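Local coordinates for protein PTS system, IIA component (Enterococcus faecalis, PDB 3BED) that is a IIA component of a mannose/sorbose-type phosphotransferase system and probably relays phosphoryl groups during sugar uptake, at residues E18-S23 against A93-A98. Sequence-based numbering, arbitrary orientation. Where two conformers were deposited one is given.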
ATOM      1  N   GLU A  18       9.276  -3.861   0.700  1.00 18.73           N
ATOM      2  CA  GLU A  18      10.487  -3.662  -0.089  0.50 19.10           C
ATOM      3  C   GLU A  18      10.189  -2.813  -1.322  1.00 18.45           C
ATOM      4  O   GLU A  18      10.878  -1.846  -1.607  1.00 18.66           O
ATOM      5  CB  GLU A  18      11.013  -5.021  -0.534  0.50 20.59           C
ATOM      6  CG  GLU A  18      12.226  -4.973  -1.385  0.50 22.50           C
ATOM      7  CD  GLU A  18      12.919  -6.310  -1.377  0.50 28.95           C
ATOM      8  OE1 GLU A  18      12.423  -7.233  -2.050  0.50 24.56           O
ATOM      9  OE2 GLU A  18      13.944  -6.443  -0.685  0.50 26.88           O
ATOM     10  N   GLU A  19       9.148  -3.204  -2.068  1.00 17.54           N
ATOM     11  CA  GLU A  19       8.855  -2.478  -3.300  1.00 16.53           C
ATOM     12  C   GLU A  19       8.209  -1.124  -3.030  1.00 17.56           C
ATOM     13  O   GLU A  19       8.310  -0.229  -3.849  1.00 18.26           O
ATOM     14  CB  GLU A  19       7.960  -3.323  -4.245  1.00 17.19           C
ATOM     15  CG  GLU A  19       8.684  -4.592  -4.733  1.00 18.68           C
ATOM     16  CD  GLU A  19       9.896  -4.284  -5.614  1.00 22.12           C
ATOM     17  OE1 GLU A  19      10.074  -3.109  -6.061  1.00 23.20           O
ATOM     18  OE2 GLU A  19      10.699  -5.226  -5.836  1.00 26.28           O
ATOM     19  N   THR A  20       7.524  -1.000  -1.893  1.00 16.75           N
ATOM     20  CA  THR A  20       6.995   0.309  -1.501  1.00 15.99           C
ATOM     21  C   THR A  20       8.149   1.304  -1.314  1.00 16.63           C
ATOM     22  O   THR A  20       8.059   2.454  -1.791  1.00 16.52           O
ATOM     23  CB  THR A  20       6.131   0.213  -0.236  1.00 16.00           C
ATOM     24  OG1 THR A  20       5.061  -0.709  -0.477  1.00 17.50           O
ATOM     25  CG2 THR A  20       5.504   1.561   0.079  1.00 17.28           C
ATOM     26  N   LEU A  21       9.211   0.876  -0.615  1.00 17.31           N
ATOM     27  CA  LEU A  21      10.386   1.742  -0.479  1.00 17.71           C
ATOM     28  C   LEU A  21      10.997   2.088  -1.847  1.00 17.91           C
ATOM     29  O   LEU A  21      11.328   3.230  -2.101  1.00 16.90           O
ATOM     30  CB  LEU A  21      11.444   1.100   0.435  1.00 18.49           C
ATOM     31  CG  LEU A  21      12.701   1.943   0.657  1.00 19.96           C
ATOM     32  CD1 LEU A  21      12.373   3.295   1.279  1.00 20.93           C
ATOM     33  CD2 LEU A  21      13.743   1.169   1.491  1.00 20.51           C
ATOM     34  N   ALA A  22      11.157   1.082  -2.707  1.00 16.49           N
ATOM     35  CA  ALA A  22      11.755   1.316  -4.049  1.00 17.40           C
ATOM     36  C   ALA A  22      10.951   2.345  -4.820  1.00 17.90           C
ATOM     37  O   ALA A  22      11.514   3.278  -5.377  1.00 19.27           O
ATOM     38  CB  ALA A  22      11.841   0.017  -4.823  1.00 17.59           C
ATOM     39  N   SER A  23       9.642   2.201  -4.799  1.00 17.70           N
ATOM     40  CA  SER A  23       8.749   3.163  -5.465  1.00 18.13           C
ATOM     41  C   SER A  23       8.866   4.570  -4.851  1.00 17.56           C
ATOM     42  O   SER A  23       8.857   5.588  -5.546  1.00 18.71           O
ATOM     43  CB  SER A  23       7.312   2.656  -5.406  1.00 18.80           C
ATOM     44  OG  SER A  23       7.183   1.459  -6.181  1.00 22.74           O
ATOM     45  N   ALA A  93      -0.079   1.007  11.222  1.00 16.60           N
ATOM     46  CA  ALA A  93      -0.475  -0.045  10.255  1.00 16.57           C
ATOM     47  C   ALA A  93      -1.226   0.574   9.068  1.00 16.19           C
ATOM     48  O   ALA A  93      -1.652   1.734   9.153  1.00 16.40           O
ATOM     49  CB  ALA A  93      -1.382  -1.091  10.954  1.00 16.83           C
ATOM     50  N   GLY A  94      -1.379  -0.200   7.973  1.00 15.02           N
ATOM     51  CA  GLY A  94      -2.131   0.241   6.812  1.00 15.37           C
ATOM     52  C   GLY A  94      -1.256   0.873   5.732  1.00 14.53           C
ATOM     53  O   GLY A  94      -1.763   1.621   4.905  1.00 15.67           O
ATOM     54  N   LEU A  95       0.044   0.533   5.703  1.00 14.78           N
ATOM     55  CA  LEU A  95       0.991   1.161   4.763  1.00 14.40           C
ATOM     56  C   LEU A  95       0.445   1.315   3.366  1.00 15.00           C
ATOM     57  O   LEU A  95       0.030   0.333   2.753  1.00 15.34           O
ATOM     58  CB  LEU A  95       2.228   0.250   4.658  1.00 14.62           C
ATOM     59  CG  LEU A  95       3.363   0.578   3.689  1.00 15.77           C
ATOM     60  CD1 LEU A  95       3.967   1.949   3.949  1.00 15.90           C
ATOM     61  CD2 LEU A  95       4.482  -0.531   3.728  1.00 17.23           C
ATOM     62  N   ASN A  96       0.461   2.559   2.868  1.00 15.92           N
ATOM     63  CA  ASN A  96       0.218   2.832   1.476  1.00 14.48           C
ATOM     64  C   ASN A  96       1.293   3.820   1.012  1.00 15.33           C
ATOM     65  O   ASN A  96       2.130   4.302   1.825  1.00 14.75           O
ATOM     66  CB  ASN A  96      -1.211   3.332   1.184  1.00 15.86           C
ATOM     67  CG  ASN A  96      -1.608   4.491   2.069  1.00 14.53           C
ATOM     68  OD1 ASN A  96      -0.740   5.246   2.565  1.00 14.21           O
ATOM     69  ND2 ASN A  96      -2.963   4.642   2.290  1.00 14.77           N
ATOM     70  N   LEU A  97       1.329   4.044  -0.289  1.00 13.42           N
ATOM     71  CA  LEU A  97       2.455   4.812  -0.837  1.00 14.71           C
ATOM     72  C   LEU A  97       2.471   6.242  -0.301  1.00 14.59           C
ATOM     73  O   LEU A  97       3.554   6.799  -0.083  1.00 17.41           O
ATOM     74  CB  LEU A  97       2.388   4.822  -2.363  1.00 13.98           C
ATOM     75  CG  LEU A  97       3.640   5.403  -3.069  1.00 13.60           C
ATOM     76  CD1 LEU A  97       4.967   4.753  -2.623  1.00 14.42           C
ATOM     77  CD2 LEU A  97       3.475   5.213  -4.556  1.00 15.51           C
ATOM     78  N   ALA A  98       1.304   6.858  -0.117  1.00 15.37           N
ATOM     79  CA  ALA A  98       1.326   8.216   0.359  1.00 15.74           C
ATOM     80  C   ALA A  98       2.013   8.288   1.721  1.00 16.87           C
ATOM     81  O   ALA A  98       2.724   9.263   2.023  1.00 17.00           O
ATOM     82  CB  ALA A  98      -0.109   8.758   0.451  1.00 16.89           C
TER
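The flat group at this contact is the Thr20 carbonyl. Methyl CD1 of Leu97 approaches it from the Thr20 CA side, 3.9 Å from Thr20 O and about 20° out of the peptide plane, while the same oxygen takes a hydrogen bond from the Thr24 hydroxyl one turn further on. The setting is the open alpha/beta fold of the EIIA-man family, with a parallel sheet of strand order 2-1-3-4: helix 16-28, which follows the strand 7-13, packs on the turn leaving strand 89-93, the outermost of this chain's sheet, and on the start of helix 97-105.

Thr20 sits at the centre of the contact, its CG2 facing both leucines. With CG2 anti to the backbone N, its methyl points into the turn, meeting Leu95 CD1 tip to tip at 4.2 Å and Leu97 CD1 at the same 4.2 Å from CG2. The hydroxyl is bonded back to Met16 O, and the methyl is the side-chain atom that meets the leucines. One turn on, Ser23 lays its CB 4.2 Å from Leu97 CD1, and its OG hydrogen-bonds to His13 O of the second subunit.

The helix start is fixed by Asn96, the N-cap, whose OD1 accepts from Met99 N. The dimer interface is close by: Ala93 pairs antiparallel with a strand of the second subunit, and Asn96 ND2 bonds both Gly122 O of its own chain and Gly94 O of the second subunit.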